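Local structure of HydG protein (4RTB) at residues M153-E158 with N184-T189; Y204-E209 with L229-A234; I246-L251 with A266-L271. The protein is a radical S-adenosylmethionine enzyme that matures [FeFe]-hydrogenase, acting as a carbon monoxide and cyanide synthase with the aid of a [4Fe-4S] cluster. All coordinates share one frame; numbering follows the deposited sequence.

Contact 1: M153-E158 with N184-T189; sequences MGEEPE and NIAPLT. With SAM (S-adenosylmethionine), chain B.
Met153 and Ile185 open this contact with their CA atoms 6.2 Å apart, and from there the two loops run side by side in the same direction, Glu155 abreast of Ala186 and Glu158 of Leu188. The first side-chain meeting is apolar: the end of Ile185, its CD1, lies 3.6 Å from Met153 CB, and the bent thioether chain of Met153 carries SD and CE round the same methyl. Next, the extended chain of Glu155 lies along the Ala186 methyl, with CD 3.4 Å from Ala186 CB, while its carboxylate oxygen OE1 is hydrogen-bonded to Asn110. Both loops leave the C-terminal ends of adjacent parallel strands, 148-153 and 180-184, which is where radical SAM enzymes place their cofactors. The Met153-Gly154-Glu155 run is consistent with the GGE motif of such enzymes, which binds the amino group of SAM; here SAM N donates to Met153 O at 3.0 Å. Gly154 touches the iron-sulfur cluster. At the far end Glu158 grips Thr189 with both carboxylate oxygens. Thr189 N reaches Glu158 OE1 at 3.1 Å (N-H...O angle 152°), and the hydroxyl OG1 of Thr189 donates to Glu158 OE2, each arriving on the syn side somewhat out of the carboxylate plane. Thr189 OG1 sits between its own backbone N and carbonyl carbon (chi1 67°), from where it also caps helix 190-197 through Gly192 N.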
loop_
_atom_site.group_PDB
_atom_site.type_symbol
_atom_site.label_atom_id
_atom_site.label_comp_id
_atom_site.label_asym_id
_atom_site.label_seq_id
_atom_site.Cartn_x
_atom_site.Cartn_y
_atom_site.Cartn_z
ATOM N N MET A 153 -3.211 9.168 10.921
ATOM C CA MET A 153 -3.050 10.250 11.890
ATOM C C MET A 153 -1.599 10.661 12.088
ATOM O O MET A 153 -0.678 9.887 11.829
ATOM C CB MET A 153 -3.611 9.843 13.249
ATOM C CG MET A 153 -5.106 9.941 13.395
ATOM S SD MET A 153 -5.628 8.907 14.772
ATOM C CE MET A 153 -4.372 9.325 15.983
ATOM N N GLY A 154 -1.405 11.881 12.575
ATOM C CA GLY A 154 -0.112 12.290 13.086
ATOM C C GLY A 154 0.090 11.635 14.439
ATOM O O GLY A 154 -0.874 11.198 15.071
ATOM N N GLU A 155 1.336 11.559 14.891
ATOM C CA GLU A 155 1.632 10.871 16.142
ATOM C C GLU A 155 1.325 11.730 17.366
ATOM O O GLU A 155 1.819 12.849 17.499
ATOM C CB GLU A 155 3.095 10.419 16.178
ATOM C CG GLU A 155 3.469 9.643 17.437
ATOM C CD GLU A 155 4.809 8.938 17.320
ATOM O OE1 GLU A 155 5.589 9.284 16.407
ATOM O OE2 GLU A 155 5.079 8.031 18.136
ATOM N N GLU A 156 0.485 11.195 18.244
ATOM C CA GLU A 156 0.243 11.778 19.555
ATOM C C GLU A 156 0.640 10.717 20.581
ATOM O O GLU A 156 0.936 9.585 20.195
ATOM C CB GLU A 156 -1.223 12.202 19.707
ATOM C CG GLU A 156 -1.688 13.258 18.718
ATOM C CD GLU A 156 -3.185 13.502 18.794
ATOM O OE1 GLU A 156 -3.938 12.532 19.027
ATOM O OE2 GLU A 156 -3.610 14.665 18.627
ATOM N N PRO A 157 0.681 11.073 21.880
ATOM C CA PRO A 157 0.972 10.042 22.883
ATOM C C PRO A 157 0.044 8.835 22.783
ATOM O O PRO A 157 -1.097 8.966 22.339
ATOM C CB PRO A 157 0.767 10.781 24.203
ATOM C CG PRO A 157 1.152 12.177 23.884
ATOM C CD PRO A 157 0.675 12.420 22.478
ATOM N N GLU A 158 0.550 7.676 23.189
ATOM C CA GLU A 158 -0.144 6.405 23.022
ATOM C C GLU A 158 -1.569 6.412 23.582
ATOM O O GLU A 158 -2.524 6.076 22.875
ATOM C CB GLU A 158 0.670 5.295 23.681
ATOM C CG GLU A 158 0.110 3.905 23.491
ATOM C CD GLU A 158 1.200 2.857 23.422
ATOM O OE1 GLU A 158 2.283 3.165 22.880
ATOM O OE2 GLU A 158 0.976 1.729 23.910
ATOM N N ASN A 184 -3.084 3.194 9.911
ATOM C CA ASN A 184 -1.715 3.665 9.767
ATOM C C ASN A 184 -1.323 4.558 10.940
ATOM O O ASN A 184 -1.244 5.777 10.807
ATOM C CB ASN A 184 -1.540 4.412 8.447
ATOM C CG ASN A 184 -0.087 4.696 8.134
ATOM O OD1 ASN A 184 0.235 5.638 7.412
ATOM N ND2 ASN A 184 0.803 3.881 8.687
ATOM N N ILE A 185 -1.084 3.936 12.089
ATOM C CA ILE A 185 -0.771 4.658 13.318
ATOM C C ILE A 185 0.677 4.421 13.741
ATOM O O ILE A 185 1.195 3.314 13.605
ATOM C CB ILE A 185 -1.735 4.244 14.460
ATOM C CG1 ILE A 185 -3.112 4.873 14.241
ATOM C CG2 ILE A 185 -1.201 4.646 15.824
ATOM C CD1 ILE A 185 -3.073 6.368 14.046
ATOM N N ALA A 186 1.326 5.478 14.232
ATOM C CA ALA A 186 2.683 5.412 14.773
ATOM C C ALA A 186 2.865 4.253 15.765
ATOM O O ALA A 186 1.901 3.833 16.405
ATOM C CB ALA A 186 3.027 6.736 15.436
ATOM N N PRO A 187 4.104 3.734 15.886
ATOM C CA PRO A 187 4.416 2.563 16.719
ATOM C C PRO A 187 3.869 2.634 18.145
ATOM O O PRO A 187 3.881 3.693 18.773
ATOM C CB PRO A 187 5.945 2.552 16.741
ATOM C CG PRO A 187 6.334 3.180 15.461
ATOM C CD PRO A 187 5.302 4.233 15.186
ATOM N N LEU A 188 3.403 1.493 18.640
ATOM C CA LEU A 188 2.821 1.403 19.972
ATOM C C LEU A 188 3.547 0.363 20.815
ATOM O O LEU A 188 4.342 -0.423 20.301
ATOM C CB LEU A 188 1.336 1.048 19.883
ATOM C CG LEU A 188 0.473 1.878 18.933
ATOM C CD1 LEU A 188 -0.947 1.329 18.891
ATOM C CD2 LEU A 188 0.477 3.343 19.344
ATOM N N THR A 189 3.267 0.361 22.113
ATOM C CA THR A 189 3.765 -0.686 22.996
ATOM C C THR A 189 2.906 -1.936 22.838
ATOM O O THR A 189 1.850 -1.889 22.209
ATOM C CB THR A 189 3.754 -0.245 24.469
ATOM O OG1 THR A 189 2.399 -0.077 24.906
ATOM C CG2 THR A 189 4.509 1.065 24.640
HETATM N N SAM B . 2.201 9.352 11.461
HETATM C CA SAM B . 2.364 7.923 11.193
HETATM C C SAM B . 3.768 7.544 10.735
HETATM O O SAM B . 4.638 8.385 10.539
HETATM O OXT SAM B . 4.060 6.366 10.549
HETATM C CB SAM B . 1.364 7.433 10.148
HETATM C CG SAM B . 0.765 8.482 9.212
HETATM S SD SAM B . 1.865 9.296 8.027
HETATM C CE SAM B . 0.807 10.693 7.642
HETATM C "C5'" SAM B . 1.483 8.408 6.502
HETATM C "C4'" SAM B . 2.665 8.196 5.559
HETATM O "O4'" SAM B . 2.813 9.231 4.600
HETATM C "C3'" SAM B . 3.990 8.143 6.301
HETATM O "O3'" SAM B . 4.263 6.831 6.729
HETATM C "C2'" SAM B . 4.990 8.613 5.265
HETATM O "O2'" SAM B . 5.731 7.525 4.770
HETATM C "C1'" SAM B . 4.150 9.181 4.136
HETATM N N9 SAM B . 4.669 10.512 3.792
HETATM C C8 SAM B . 4.923 11.534 4.666
HETATM N N7 SAM B . 5.400 12.588 3.970
HETATM C C5 SAM B . 5.467 12.247 2.665
HETATM C C6 SAM B . 5.881 12.942 1.538
HETATM N N6 SAM B . 6.318 14.192 1.648
HETATM N N1 SAM B . 5.838 12.326 0.305
HETATM C C2 SAM B . 5.384 11.028 0.197
HETATM N N3 SAM B . 4.973 10.342 1.322
HETATM C C4 SAM B . 5.013 10.943 2.537
#

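Contact 2: Y204-E209 with L229-A234; sequences YQLFQE and LWRLNA. With SAM (S-adenosylmethionine), chain B.
Arg231 reaches across from its helix to lay its guanidinium group beneath one methyl of Leu206, whose CD1 stands 3.5 Å above the guanidinium plane and toward its rim. The edge of the same flat group is given to SAM: Arg231 NH2 points at the carboxylate oxygen OXT, 2.6 Å away, in a nearly straight bond (N-H...O angle 171°) close to the guanidinium plane. The chain leaves the helix with CG anti to the backbone N and then bends at CG-CD (chi3 -84°), which turns the guanidinium group toward the ligand. Glu209 approaches obliquely, its carboxylate plane 37° from that of the guanidinium, and the salt bridge from OE2 to Arg231 NH1 is long, at 3.5 Å, with the position of NH1 uncertain. Glu209 has a firmer task in holding the ribose: SAM O3' donates to Glu209 OE2 at 2.5 Å, and O2' to OE1. The contact thus forms part of the SAM pocket at the C-terminal end of strand 204-205 in the parallel sheet of the radical SAM fold. Farther out, Gln208 turns its carbonyl oxygen OE1 over Leu232, 3.5 Å from CD1, while NE2 is bound to Ser210 O. Helix 213-219 touches both Gln208 and Arg231 through Tyr216, Ile26 of helix 23-39 backs Leu232, and within the sheet segment 204-209 is hydrogen-bonded through the backbone to Gly247 and Gly249 of strand 246-249.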
loop_
_atom_site.group_PDB
_atom_site.type_symbol
_atom_site.label_atom_id
_atom_site.label_comp_id
_atom_site.label_asym_id
_atom_site.label_seq_id
_atom_site.Cartn_x
_atom_site.Cartn_y
_atom_site.Cartn_z
ATOM N N TYR A 204 -2.931 -3.408 10.180
ATOM C CA TYR A 204 -2.148 -2.350 10.796
ATOM C C TYR A 204 -0.921 -2.036 9.947
ATOM O O TYR A 204 -0.012 -2.856 9.830
ATOM C CB TYR A 204 -1.735 -2.750 12.211
ATOM C CG TYR A 204 -0.664 -1.870 12.804
ATOM C CD1 TYR A 204 0.626 -2.347 12.992
ATOM C CD2 TYR A 204 -0.940 -0.559 13.164
ATOM C CE1 TYR A 204 1.610 -1.546 13.529
ATOM C CE2 TYR A 204 0.037 0.251 13.702
ATOM C CZ TYR A 204 1.311 -0.246 13.883
ATOM O OH TYR A 204 2.288 0.559 14.420
ATOM N N GLN A 205 -0.904 -0.849 9.348
ATOM C CA GLN A 205 0.189 -0.466 8.461
ATOM C C GLN A 205 1.191 0.467 9.131
ATOM O O GLN A 205 0.830 1.538 9.619
ATOM C CB GLN A 205 -0.361 0.189 7.194
ATOM C CG GLN A 205 -0.734 -0.810 6.116
ATOM C CD GLN A 205 -1.710 -0.245 5.106
ATOM O OE1 GLN A 205 -1.763 0.964 4.882
ATOM N NE2 GLN A 205 -2.501 -1.124 4.498
ATOM N N LEU A 206 2.451 0.048 9.146
ATOM C CA LEU A 206 3.528 0.871 9.679
ATOM C C LEU A 206 4.705 0.861 8.711
ATOM O O LEU A 206 5.323 -0.180 8.482
ATOM C CB LEU A 206 3.958 0.372 11.061
ATOM C CG LEU A 206 4.606 1.384 12.011
ATOM C CD1 LEU A 206 6.081 1.601 11.701
ATOM C CD2 LEU A 206 3.845 2.701 11.986
ATOM N N PHE A 207 5.010 2.022 8.140
ATOM C CA PHE A 207 6.087 2.118 7.165
ATOM C C PHE A 207 7.406 2.412 7.873
ATOM O O PHE A 207 7.480 3.298 8.719
ATOM C CB PHE A 207 5.798 3.205 6.119
ATOM C CG PHE A 207 4.423 3.125 5.506
ATOM C CD1 PHE A 207 3.736 1.922 5.435
ATOM C CD2 PHE A 207 3.820 4.262 4.992
ATOM C CE1 PHE A 207 2.475 1.860 4.876
ATOM C CE2 PHE A 207 2.561 4.205 4.429
ATOM C CZ PHE A 207 1.888 3.003 4.369
ATOM N N GLN A 208 8.446 1.664 7.521
ATOM C CA GLN A 208 9.775 1.889 8.080
ATOM C C GLN A 208 10.350 3.213 7.566
ATOM O O GLN A 208 11.305 3.752 8.135
ATOM C CB GLN A 208 10.698 0.714 7.731
ATOM C CG GLN A 208 12.143 0.834 8.205
ATOM C CD GLN A 208 12.256 1.179 9.676
ATOM O OE1 GLN A 208 11.453 0.734 10.495
ATOM N NE2 GLN A 208 13.256 1.984 10.019
ATOM N N GLU A 209 9.739 3.732 6.500
ATOM C CA GLU A 209 10.189 4.936 5.786
ATOM C C GLU A 209 11.561 4.725 5.152
ATOM O O GLU A 209 11.723 4.883 3.943
ATOM C CB GLU A 209 10.223 6.165 6.708
ATOM C CG GLU A 209 9.002 6.343 7.604
ATOM C CD GLU A 209 7.735 6.704 6.848
ATOM O OE1 GLU A 209 7.812 6.999 5.637
ATOM O OE2 GLU A 209 6.655 6.694 7.475
ATOM N N LEU A 229 15.135 1.545 15.912
ATOM C CA LEU A 229 14.749 0.215 16.366
ATOM C C LEU A 229 13.333 0.161 16.913
ATOM O O LEU A 229 12.636 -0.834 16.732
ATOM C CB LEU A 229 15.730 -0.273 17.425
ATOM C CG LEU A 229 16.838 -1.171 16.885
ATOM C CD1 LEU A 229 18.170 -0.785 17.497
ATOM C CD2 LEU A 229 16.509 -2.626 17.176
ATOM N N TRP A 230 12.908 1.228 17.579
ATOM C CA TRP A 230 11.562 1.277 18.132
ATOM C C TRP A 230 10.513 1.178 17.028
ATOM O O TRP A 230 9.424 0.649 17.247
ATOM C CB TRP A 230 11.355 2.556 18.945
ATOM C CG TRP A 230 9.984 2.671 19.519
ATOM C CD1 TRP A 230 9.053 3.632 19.241
ATOM C CD2 TRP A 230 9.365 1.784 20.461
ATOM N NE1 TRP A 230 7.903 3.402 19.955
ATOM C CE2 TRP A 230 8.072 2.269 20.713
ATOM C CE3 TRP A 230 9.790 0.619 21.114
ATOM C CZ2 TRP A 230 7.192 1.639 21.591
ATOM C CZ3 TRP A 230 8.918 -0.004 21.987
ATOM C CH2 TRP A 230 7.635 0.506 22.217
ATOM N N ARG A 231 10.848 1.680 15.844
ATOM C CA ARG A 231 9.926 1.650 14.714
ATOM C C ARG A 231 10.087 0.359 13.916
ATOM O O ARG A 231 9.116 -0.174 13.380
ATOM C CB ARG A 231 10.141 2.878 13.816
ATOM C CG ARG A 231 9.430 2.819 12.466
ATOM C CD ARG A 231 9.313 4.198 11.819
ATOM N NE ARG A 231 8.152 4.936 12.310
ATOM C CZ ARG A 231 7.052 5.165 11.598
ATOM N NH1 ARG A 231 6.962 4.728 10.351
ATOM N NH2 ARG A 231 6.045 5.842 12.132
ATOM N N LEU A 232 11.314 -0.150 13.861
ATOM C CA LEU A 232 11.606 -1.340 13.075
ATOM C C LEU A 232 10.867 -2.582 13.569
ATOM O O LEU A 232 10.219 -3.273 12.779
ATOM C CB LEU A 232 13.106 -1.612 13.059
ATOM C CG LEU A 232 13.470 -2.731 12.087
ATOM C CD1 LEU A 232 12.902 -2.443 10.703
ATOM C CD2 LEU A 232 14.960 -2.900 12.018
ATOM N N ASN A 233 10.967 -2.878 14.864
ATOM C CA ASN A 233 10.276 -4.049 15.399
ATOM C C ASN A 233 8.911 -3.709 15.991
ATOM O O ASN A 233 8.438 -4.379 16.909
ATOM C CB ASN A 233 11.136 -4.771 16.447
ATOM C CG ASN A 233 11.920 -3.822 17.325
ATOM O OD1 ASN A 233 11.347 -3.001 18.039
ATOM N ND2 ASN A 233 13.243 -3.950 17.298
ATOM N N ALA A 234 8.276 -2.674 15.448
ATOM C CA ALA A 234 6.923 -2.304 15.849
ATOM C C ALA A 234 5.923 -3.348 15.372
ATOM O O ALA A 234 5.001 -3.729 16.101
ATOM C CB ALA A 234 6.557 -0.933 15.301
HETATM N N SAM B . 2.201 9.352 11.461
HETATM C CA SAM B . 2.364 7.923 11.193
HETATM C C SAM B . 3.768 7.544 10.735
HETATM O O SAM B . 4.638 8.385 10.539
HETATM O OXT SAM B . 4.060 6.366 10.549
HETATM C CB SAM B . 1.364 7.433 10.148
HETATM C CG SAM B . 0.765 8.482 9.212
HETATM S SD SAM B . 1.865 9.296 8.027
HETATM C CE SAM B . 0.807 10.693 7.642
HETATM C "C5'" SAM B . 1.483 8.408 6.502
HETATM C "C4'" SAM B . 2.665 8.196 5.559
HETATM O "O4'" SAM B . 2.813 9.231 4.600
HETATM C "C3'" SAM B . 3.990 8.143 6.301
HETATM O "O3'" SAM B . 4.263 6.831 6.729
HETATM C "C2'" SAM B . 4.990 8.613 5.265
HETATM O "O2'" SAM B . 5.731 7.525 4.770
HETATM C "C1'" SAM B . 4.150 9.181 4.136
HETATM N N9 SAM B . 4.669 10.512 3.792
HETATM C C8 SAM B . 4.923 11.534 4.666
HETATM N N7 SAM B . 5.400 12.588 3.970
HETATM C C5 SAM B . 5.467 12.247 2.665
HETATM C C6 SAM B . 5.881 12.942 1.538
HETATM N N6 SAM B . 6.318 14.192 1.648
HETATM N N1 SAM B . 5.838 12.326 0.305
HETATM C C2 SAM B . 5.384 11.028 0.197
HETATM N N3 SAM B . 4.973 10.342 1.322
HETATM C C4 SAM B . 5.013 10.943 2.537
#

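Contact 3: I246-L251 with A266-L271; sequences IGIGAL and AHADYL. With SAM (S-adenosylmethionine), chain B.
The imidazole of His267 receives Ile248 on one face, with the terminal methyl CD1 3.8 Å from the ring centroid and 25° off the normal, a CH-pi contact displaced toward the CG-ND1 bond at the rim. ND1 is itself hydrogen-bonded to the hydroxyl of Tyr211, whose ring meets the imidazole steeply. The hydrogen bond at ND1 sets the rotation of the ring, while the methyl packs on its face. An extended outer torsion (chi2 -161°) pushes Ile248 CD1 away from the strand and up to the helix, where it also lies 4.1 Å from Leu271 CD2 and close to Ala268. Strand 246-249 and helix 257-275 are the first two elements of a beta-alpha-beta unit completed by strand 281-283, and the short segments run nearly antiparallel, at 154°, with axes 10.0 Å apart. With alanine in place of His267, Ile248 CD1 would probably lose the ring it rests on and the Tyr211 hydroxyl would probably be left without its imidazole mate. One turn along the helix, Leu271 CG meets Ile246 CD1 at 4.3 Å, so isoleucines two residues apart on the strand share the same helix surface. Val235 and Ile239 of helix 234-240 also cover Ile246. Beyond the strand the chain enters the cofactor pocket, where Leu251 CD1 comes within 3.7 Å of N3 of the SAM adenine.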
loop_
_atom_site.group_PDB
_atom_site.type_symbol
_atom_site.label_atom_id
_atom_site.label_comp_id
_atom_site.label_asym_id
_atom_site.label_seq_id
_atom_site.Cartn_x
_atom_site.Cartn_y
_atom_site.Cartn_z
ATOM N N ILE A 246 -0.535 -7.260 8.948
ATOM C CA ILE A 246 0.313 -6.076 9.057
ATOM C C ILE A 246 0.791 -5.592 7.692
ATOM O O ILE A 246 0.794 -6.351 6.723
ATOM C CB ILE A 246 1.540 -6.350 9.941
ATOM C CG1 ILE A 246 2.389 -7.464 9.328
ATOM C CG2 ILE A 246 1.111 -6.716 11.353
ATOM C CD1 ILE A 246 3.553 -7.898 10.188
ATOM N N GLY A 247 1.203 -4.330 7.622
ATOM C CA GLY A 247 1.672 -3.760 6.373
ATOM C C GLY A 247 3.006 -3.047 6.483
ATOM O O GLY A 247 3.165 -2.131 7.287
ATOM N N ILE A 248 3.971 -3.470 5.672
ATOM C CA ILE A 248 5.263 -2.794 5.605
ATOM C C ILE A 248 5.173 -1.628 4.621
ATOM O O ILE A 248 4.213 -1.531 3.864
ATOM C CB ILE A 248 6.396 -3.755 5.167
ATOM C CG1 ILE A 248 6.315 -5.081 5.917
ATOM C CG2 ILE A 248 7.763 -3.146 5.412
ATOM C CD1 ILE A 248 7.621 -5.864 5.881
ATOM N N GLY A 249 6.162 -0.739 4.649
ATOM C CA GLY A 249 6.290 0.317 3.666
ATOM C C GLY A 249 7.673 0.938 3.720
ATOM O O GLY A 249 8.344 0.885 4.748
ATOM N N ALA A 250 8.105 1.520 2.607
ATOM C CA ALA A 250 9.375 2.234 2.564
ATOM C C ALA A 250 9.254 3.460 1.676
ATOM O O ALA A 250 8.911 3.354 0.504
ATOM C CB ALA A 250 10.488 1.330 2.070
ATOM N N LEU A 251 9.530 4.628 2.241
ATOM C CA LEU A 251 9.463 5.867 1.482
ATOM C C LEU A 251 10.618 5.937 0.490
ATOM O O LEU A 251 11.789 5.905 0.876
ATOM C CB LEU A 251 9.483 7.072 2.422
ATOM C CG LEU A 251 9.044 8.410 1.832
ATOM C CD1 LEU A 251 7.913 8.212 0.838
ATOM C CD2 LEU A 251 8.606 9.335 2.952
ATOM N N ALA A 266 13.972 -8.054 2.588
ATOM C CA ALA A 266 14.629 -8.659 3.744
ATOM C C ALA A 266 13.689 -8.703 4.945
ATOM O O ALA A 266 13.672 -9.675 5.702
ATOM C CB ALA A 266 15.898 -7.897 4.094
ATOM N N HIS A 267 12.904 -7.643 5.100
ATOM C CA HIS A 267 11.969 -7.505 6.209
ATOM C C HIS A 267 10.857 -8.548 6.127
ATOM O O HIS A 267 10.585 -9.260 7.100
ATOM C CB HIS A 267 11.381 -6.091 6.220
ATOM C CG HIS A 267 10.765 -5.700 7.524
ATOM N ND1 HIS A 267 10.247 -4.438 7.756
ATOM C CD2 HIS A 267 10.579 -6.390 8.673
ATOM C CE1 HIS A 267 9.772 -4.377 8.981
ATOM N NE2 HIS A 267 9.958 -5.553 9.563
ATOM N N ALA A 268 10.221 -8.636 4.960
ATOM C CA ALA A 268 9.169 -9.625 4.730
ATOM C C ALA A 268 9.701 -11.048 4.893
ATOM O O ALA A 268 9.039 -11.907 5.489
ATOM C CB ALA A 268 8.563 -9.440 3.354
ATOM N N ASP A 269 10.893 -11.289 4.351
ATOM C CA ASP A 269 11.607 -12.544 4.556
ATOM C C ASP A 269 11.691 -12.880 6.039
ATOM O O ASP A 269 11.287 -13.967 6.469
ATOM C CB ASP A 269 13.017 -12.464 3.966
ATOM C CG ASP A 269 13.157 -13.231 2.667
ATOM O OD1 ASP A 269 12.210 -13.214 1.853
ATOM O OD2 ASP A 269 14.225 -13.845 2.458
ATOM N N TYR A 270 12.221 -11.929 6.806
ATOM C CA TYR A 270 12.393 -12.079 8.246
ATOM C C TYR A 270 11.088 -12.440 8.942
ATOM O O TYR A 270 11.040 -13.396 9.718
ATOM C CB TYR A 270 12.968 -10.797 8.852
ATOM C CG TYR A 270 12.946 -10.764 10.366
ATOM C CD1 TYR A 270 11.894 -10.169 11.053
ATOM C CD2 TYR A 270 13.978 -11.323 11.108
ATOM C CE1 TYR A 270 11.867 -10.138 12.433
ATOM C CE2 TYR A 270 13.961 -11.293 12.491
ATOM C CZ TYR A 270 12.903 -10.699 13.148
ATOM O OH TYR A 270 12.875 -10.663 14.525
ATOM N N LEU A 271 10.039 -11.668 8.671
ATOM C CA LEU A 271 8.732 -11.938 9.260
ATOM C C LEU A 271 8.257 -13.353 8.939
ATOM O O LEU A 271 7.807 -14.082 9.830
ATOM C CB LEU A 271 7.697 -10.919 8.779
ATOM C CG LEU A 271 7.420 -9.690 9.655
ATOM C CD1 LEU A 271 7.954 -9.872 11.075
ATOM C CD2 LEU A 271 7.960 -8.416 9.025
HETATM N N SAM B . 2.201 9.352 11.461
HETATM C CA SAM B . 2.364 7.923 11.193
HETATM C C SAM B . 3.768 7.544 10.735
HETATM O O SAM B . 4.638 8.385 10.539
HETATM O OXT SAM B . 4.060 6.366 10.549
HETATM C CB SAM B . 1.364 7.433 10.148
HETATM C CG SAM B . 0.765 8.482 9.212
HETATM S SD SAM B . 1.865 9.296 8.027
HETATM C CE SAM B . 0.807 10.693 7.642
HETATM C "C5'" SAM B . 1.483 8.408 6.502
HETATM C "C4'" SAM B . 2.665 8.196 5.559
HETATM O "O4'" SAM B . 2.813 9.231 4.600
HETATM C "C3'" SAM B . 3.990 8.143 6.301
HETATM O "O3'" SAM B . 4.263 6.831 6.729
HETATM C "C2'" SAM B . 4.990 8.613 5.265
HETATM O "O2'" SAM B . 5.731 7.525 4.770
HETATM C "C1'" SAM B . 4.150 9.181 4.136
HETATM N N9 SAM B . 4.669 10.512 3.792
HETATM C C8 SAM B . 4.923 11.534 4.666
HETATM N N7 SAM B . 5.400 12.588 3.970
HETATM C C5 SAM B . 5.467 12.247 2.665
HETATM C C6 SAM B . 5.881 12.942 1.538
HETATM N N6 SAM B . 6.318 14.192 1.648
HETATM N N1 SAM B . 5.838 12.326 0.305
HETATM C C2 SAM B . 5.384 11.028 0.197
HETATM N N3 SAM B . 4.973 10.342 1.322
HETATM C C4 SAM B . 5.013 10.943 2.537
#

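In the fold
The three contacts follow one another along the chain, each closing before the next opens, and together they trace part of the curled parallel sheet of the radical SAM domain. The centres of contacts 1 and 2 are about 11 Å apart, and Asn184 and Ile185 bond there to Gln205 and Tyr204. Contacts 2 and 3 are closer, about 9 Å between centres, because strands 204-205 and 246-249 are neighbours in the sheet. Contacts 1 and 3, with centres about 18 Å apart, do not touch. All three nevertheless reach SAM: its amino group, its carboxylate and ribose, and its adenine in turn, so loops after successive strands, together with Arg231 of helix 228-232, contact different parts of SAM.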